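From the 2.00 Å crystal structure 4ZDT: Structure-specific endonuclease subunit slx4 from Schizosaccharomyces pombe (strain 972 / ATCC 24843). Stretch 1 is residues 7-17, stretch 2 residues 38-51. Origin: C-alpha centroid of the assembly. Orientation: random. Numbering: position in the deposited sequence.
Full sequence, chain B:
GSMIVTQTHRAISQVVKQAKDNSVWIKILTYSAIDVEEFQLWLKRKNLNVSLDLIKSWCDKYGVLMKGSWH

Stretch 1, residues 7-17: QTHRAISQVVK
Stretch 2 (38-51) EFQLWLKRKNLNVS

Residues 7-17 of the Slx4 chain are helical throughout, within a helix that extends beyond both ends of the stretch. In the second stretch a helix enters from earlier in the chain, runs through Glu-38 to about Arg-45, and gives way to a loop ending at Ser-51. The two helices cross steeply, with 79° between their N-to-C directions and axes 10.8 Å apart at closest approach. The loop then runs back along the first helix, so that the register descends as the second stretch advances: the CA atoms of Val-15 and Lys-46 lie 7.2 Å apart, those of Ile-12 and Leu-48 7.6 Å, and those of Thr-8 and Val-50 8.2 Å.

The backbone sets this course. The first helix keeps regular i to i-4 hydrogen bonds, such as Val-15 N to Ala-11 O at 3.0 Å. In the second stretch, Lys-46 N donates to Leu-43 O at 2.9 Å and only weakly to Trp-42 O at 3.3 Å. Asn-47 adopts a left-handed conformation (phi/psi 62/38), and Leu-48 N returns to Leu-43 O at 3.0 Å, closing the turn. Leu-48 (-134/106), Asn-49 (-95/113) and Val-50 (-138/154) are extended, which points the side chains of Leu-48 and Val-50 toward the helix.

The contact, 427 Å² summed over both sides, is apolar, and no hydrogen bond crosses it. Val-15 (chi1 t) points toward the second stretch and is the most heavily covered residue. Its CG1 lies 3.7 Å from Leu-43 CD2, 3.7 Å from Lys-46 CB and 3.8 Å from Trp-42 CZ3, while its CG2 meets Leu-48 CD2 at 3.8 Å; a compact branched side chain thus touches both the helix and the loop. Leu-48 (chi1 t, chi2 p) lays CD2 3.7 Å from Ile-12 CA and CD1 4.0 Å from Ala-11 CB, so the leucine lies close to the helix backbone, beside the small side chain of Ala-11. Buried Ile-12 (m, t) places CG1 3.9 Å from Leu-48 CD2 and 4.2 Å from Val-50 CG1. At the margin, Thr-8 (m) turns its methyl CG2 to Val-50 CG1 at 4.0 Å.

Two aromatic side chains, both with chi1 t, leave their backbone sideways and bring their ends nearer the first helix. Phe-39 (chi2 38°) approaches with CZ, 3.8 Å from Ile-12 CG2 and 3.7 Å from Val-16 CG2; the latter methyl sits at the ring edge. Trp-42 (chi2 89°) likewise offers an edge to Val-16, with CH2 4.1 Å from Val-16 CA. Leu-43 (m, t) also reaches Ile-12, CD1 to CG2 at 4.2 Å.

Two polar residues play different parts. Lys-46 (m, m, t, m) sets its CB against Val-15 while its end leads away from the first helix. Within the second stretch, extended Gln-40 (t, t, chi3 48°) donates NE2 to Val-50 O at 2.9 Å and 174°, tying the loop back to its own helix.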

# COMPACT_ATOMS: atom_id res chain seq x y z
N GLN B 7 1.67 18.78 -1.96
CA GLN B 7 0.35 18.83 -1.28
C GLN B 7 -0.73 18.10 -2.09
O GLN B 7 -1.60 17.45 -1.53
CB GLN B 7 -0.11 20.27 -0.99
CG GLN B 7 0.86 21.12 -0.17
CD GLN B 7 0.54 22.63 -0.25
OE1 GLN B 7 -0.55 23.04 -0.70
NE2 GLN B 7 1.48 23.45 0.19
N THR B 8 -0.69 18.24 -3.43
CA THR B 8 -1.64 17.49 -4.25
C THR B 8 -1.27 15.99 -4.31
O THR B 8 -2.16 15.11 -4.29
CB THR B 8 -1.77 18.05 -5.69
OG1 THR B 8 -2.08 19.45 -5.62
CG2 THR B 8 -2.91 17.38 -6.37
N HIS B 9 0.02 15.70 -4.34
CA HIS B 9 0.49 14.32 -4.30
C HIS B 9 0.07 13.62 -3.00
O HIS B 9 -0.17 12.42 -2.97
CB HIS B 9 2.00 14.26 -4.48
CG HIS B 9 2.46 14.41 -5.89
ND1 HIS B 9 3.78 14.57 -6.24
CD2 HIS B 9 1.76 14.43 -7.06
CE1 HIS B 9 3.88 14.68 -7.55
NE2 HIS B 9 2.67 14.60 -8.07
N ARG B 10 0.01 14.40 -1.92
CA ARG B 10 -0.36 13.88 -0.60
C ARG B 10 -1.85 13.50 -0.56
O ARG B 10 -2.21 12.47 -0.00
CB ARG B 10 -0.03 14.92 0.48
CG ARG B 10 -0.22 14.42 1.93
CD ARG B 10 0.15 15.52 2.92
NE ARG B 10 0.16 15.07 4.32
CZ ARG B 10 -0.92 14.83 5.06
NH1 ARG B 10 -2.14 14.97 4.55
NH2 ARG B 10 -0.78 14.44 6.32
N ALA B 11 -2.69 14.34 -1.19
CA ALA B 11 -4.11 14.06 -1.33
C ALA B 11 -4.39 12.76 -2.08
O ALA B 11 -5.31 12.02 -1.70
CB ALA B 11 -4.82 15.24 -2.02
N ILE B 12 -3.61 12.45 -3.13
CA ILE B 12 -3.79 11.17 -3.84
C ILE B 12 -3.48 10.01 -2.87
O ILE B 12 -4.26 9.06 -2.76
CB ILE B 12 -2.93 11.06 -5.13
CG1 ILE B 12 -3.27 12.18 -6.15
CG2 ILE B 12 -3.10 9.68 -5.80
CD1 ILE B 12 -2.16 12.41 -7.21
N SER B 13 -2.35 10.12 -2.15
CA SER B 13 -1.98 9.09 -1.18
C SER B 13 -3.07 8.90 -0.12
O SER B 13 -3.41 7.76 0.23
CB SER B 13 -0.63 9.41 -0.52
OG SER B 13 0.41 9.49 -1.51
N GLN B 14 -3.61 10.02 0.38
CA GLN B 14 -4.66 9.97 1.38
C GLN B 14 -5.90 9.27 0.88
O GLN B 14 -6.50 8.49 1.63
CB GLN B 14 -5.00 11.36 1.96
CG GLN B 14 -3.86 11.98 2.76
CD GLN B 14 -3.41 11.12 3.93
OE1 GLN B 14 -4.20 10.81 4.83
NE2 GLN B 14 -2.15 10.73 3.93
N VAL B 15 -6.29 9.50 -0.37
CA VAL B 15 -7.45 8.80 -0.91
C VAL B 15 -7.22 7.28 -1.03
O VAL B 15 -8.09 6.46 -0.67
CB VAL B 15 -7.88 9.37 -2.29
CG1 VAL B 15 -8.97 8.52 -2.85
CG2 VAL B 15 -8.36 10.84 -2.14
N VAL B 16 -6.04 6.92 -1.54
CA VAL B 16 -5.66 5.51 -1.66
C VAL B 16 -5.76 4.80 -0.32
O VAL B 16 -6.29 3.68 -0.25
CB VAL B 16 -4.22 5.39 -2.26
CG1 VAL B 16 -3.70 3.94 -2.16
CG2 VAL B 16 -4.24 5.86 -3.71
N LYS B 17 -5.26 5.45 0.73
CA LYS B 17 -5.13 4.87 2.06
C LYS B 17 -6.38 4.99 2.92
O LYS B 17 -6.54 4.24 3.89
CB LYS B 17 -3.94 5.48 2.80
CG LYS B 17 -2.59 5.11 2.17
CD LYS B 17 -1.41 5.55 3.02
CE LYS B 17 -1.22 7.06 3.03
NZ LYS B 17 0.01 7.41 3.83
N GLU B 38 -8.09 4.54 -15.58
CA GLU B 38 -9.08 3.99 -14.65
C GLU B 38 -8.95 4.61 -13.25
O GLU B 38 -9.96 4.95 -12.63
CB GLU B 38 -9.01 2.46 -14.59
CG GLU B 38 -9.64 1.75 -15.82
CD GLU B 38 -9.47 0.23 -15.78
OE1 GLU B 38 -9.25 -0.33 -14.68
OE2 GLU B 38 -9.58 -0.40 -16.85
N PHE B 39 -7.70 4.76 -12.80
CA PHE B 39 -7.34 5.36 -11.49
C PHE B 39 -7.85 6.80 -11.39
O PHE B 39 -8.43 7.19 -10.36
CB PHE B 39 -5.82 5.31 -11.31
CG PHE B 39 -5.30 5.75 -9.92
CD1 PHE B 39 -6.00 5.43 -8.74
CD2 PHE B 39 -4.09 6.41 -9.81
CE1 PHE B 39 -5.51 5.81 -7.47
CE2 PHE B 39 -3.57 6.79 -8.55
CZ PHE B 39 -4.29 6.48 -7.37
N GLN B 40 -7.67 7.58 -12.46
CA GLN B 40 -8.18 8.95 -12.49
C GLN B 40 -9.69 9.00 -12.22
O GLN B 40 -10.16 9.82 -11.42
CB GLN B 40 -7.83 9.62 -13.82
CG GLN B 40 -8.24 11.09 -13.93
CD GLN B 40 -7.87 11.68 -15.28
OE1 GLN B 40 -8.14 11.09 -16.33
NE2 GLN B 40 -7.23 12.86 -15.26
N LEU B 41 -10.44 8.10 -12.86
CA LEU B 41 -11.89 7.99 -12.66
C LEU B 41 -12.23 7.51 -11.25
O LEU B 41 -13.15 8.02 -10.61
CB LEU B 41 -12.51 7.07 -13.72
CG LEU B 41 -12.46 7.55 -15.17
CD1 LEU B 41 -12.54 6.37 -16.16
CD2 LEU B 41 -13.58 8.54 -15.43
N TRP B 42 -11.45 6.54 -10.77
CA TRP B 42 -11.61 6.03 -9.39
C TRP B 42 -11.43 7.18 -8.40
O TRP B 42 -12.23 7.37 -7.49
CB TRP B 42 -10.60 4.91 -9.13
CG TRP B 42 -10.68 4.18 -7.78
CD1 TRP B 42 -11.43 3.06 -7.50
CD2 TRP B 42 -9.93 4.46 -6.59
NE1 TRP B 42 -11.22 2.66 -6.19
CE2 TRP B 42 -10.30 3.50 -5.62
CE3 TRP B 42 -8.98 5.44 -6.25
CZ2 TRP B 42 -9.76 3.49 -4.32
CZ3 TRP B 42 -8.44 5.43 -4.95
CH2 TRP B 42 -8.84 4.45 -4.01
N LEU B 43 -10.37 7.97 -8.59
CA LEU B 43 -10.16 9.14 -7.74
C LEU B 43 -11.32 10.13 -7.83
O LEU B 43 -11.74 10.68 -6.83
CB LEU B 43 -8.83 9.84 -8.08
CG LEU B 43 -7.59 9.02 -7.76
CD1 LEU B 43 -6.35 9.63 -8.42
CD2 LEU B 43 -7.44 8.88 -6.22
N LYS B 44 -11.81 10.36 -9.05
CA LYS B 44 -12.91 11.32 -9.24
C LYS B 44 -14.14 10.91 -8.41
O LYS B 44 -14.75 11.75 -7.72
CB LYS B 44 -13.24 11.43 -10.72
CG LYS B 44 -14.31 12.48 -11.06
CD LYS B 44 -14.55 12.50 -12.57
CE LYS B 44 -15.84 13.28 -12.89
NZ LYS B 44 -15.99 13.41 -14.38
N ARG B 45 -14.48 9.62 -8.45
CA ARG B 45 -15.56 9.06 -7.61
C ARG B 45 -15.32 9.24 -6.11
O ARG B 45 -16.27 9.20 -5.32
CB ARG B 45 -15.76 7.56 -7.90
CG ARG B 45 -16.46 7.27 -9.23
CD ARG B 45 -16.83 5.77 -9.37
NE ARG B 45 -15.84 5.01 -10.13
CZ ARG B 45 -15.11 4.00 -9.66
NH1 ARG B 45 -15.25 3.58 -8.40
NH2 ARG B 45 -14.23 3.39 -10.45
N LYS B 46 -14.06 9.44 -5.71
CA LYS B 46 -13.74 9.67 -4.30
C LYS B 46 -13.59 11.16 -3.99
O LYS B 46 -12.90 11.53 -3.03
CB LYS B 46 -12.44 8.95 -3.90
CG LYS B 46 -12.31 7.48 -4.30
CD LYS B 46 -13.31 6.61 -3.59
CE LYS B 46 -13.05 5.14 -3.88
NZ LYS B 46 -13.45 4.74 -5.25
N ASN B 47 -14.22 12.02 -4.79
CA ASN B 47 -14.14 13.47 -4.62
C ASN B 47 -12.70 14.01 -4.79
O ASN B 47 -12.29 14.91 -4.06
CB ASN B 47 -14.68 13.90 -3.24
CG ASN B 47 -16.16 14.25 -3.25
OD1 ASN B 47 -16.80 14.29 -4.30
ND2 ASN B 47 -16.70 14.51 -2.06
N LEU B 48 -11.94 13.44 -5.73
CA LEU B 48 -10.57 13.94 -5.99
C LEU B 48 -10.29 14.11 -7.48
O LEU B 48 -10.07 13.12 -8.18
CB LEU B 48 -9.49 13.06 -5.34
CG LEU B 48 -8.06 13.64 -5.44
CD1 LEU B 48 -7.90 14.80 -4.49
CD2 LEU B 48 -6.98 12.61 -5.16
N ASN B 49 -10.27 15.36 -7.94
CA ASN B 49 -9.97 15.66 -9.37
C ASN B 49 -8.49 15.98 -9.56
O ASN B 49 -8.02 17.02 -9.07
CB ASN B 49 -10.79 16.85 -9.88
CG ASN B 49 -12.28 16.72 -9.58
OD1 ASN B 49 -12.90 17.61 -8.97
ND2 ASN B 49 -12.86 15.63 -10.04
N VAL B 50 -7.79 15.11 -10.28
CA VAL B 50 -6.38 15.30 -10.61
C VAL B 50 -6.11 14.90 -12.06
O VAL B 50 -6.83 14.07 -12.63
CB VAL B 50 -5.44 14.51 -9.68
CG1 VAL B 50 -5.57 15.02 -8.25
CG2 VAL B 50 -5.75 12.99 -9.74
N SER B 51 -5.07 15.50 -12.62
CA SER B 51 -4.68 15.27 -14.01
C SER B 51 -3.91 13.98 -14.14
O SER B 51 -3.38 13.46 -13.15
CB SER B 51 -3.78 16.43 -14.47
OG SER B 51 -2.58 16.45 -13.70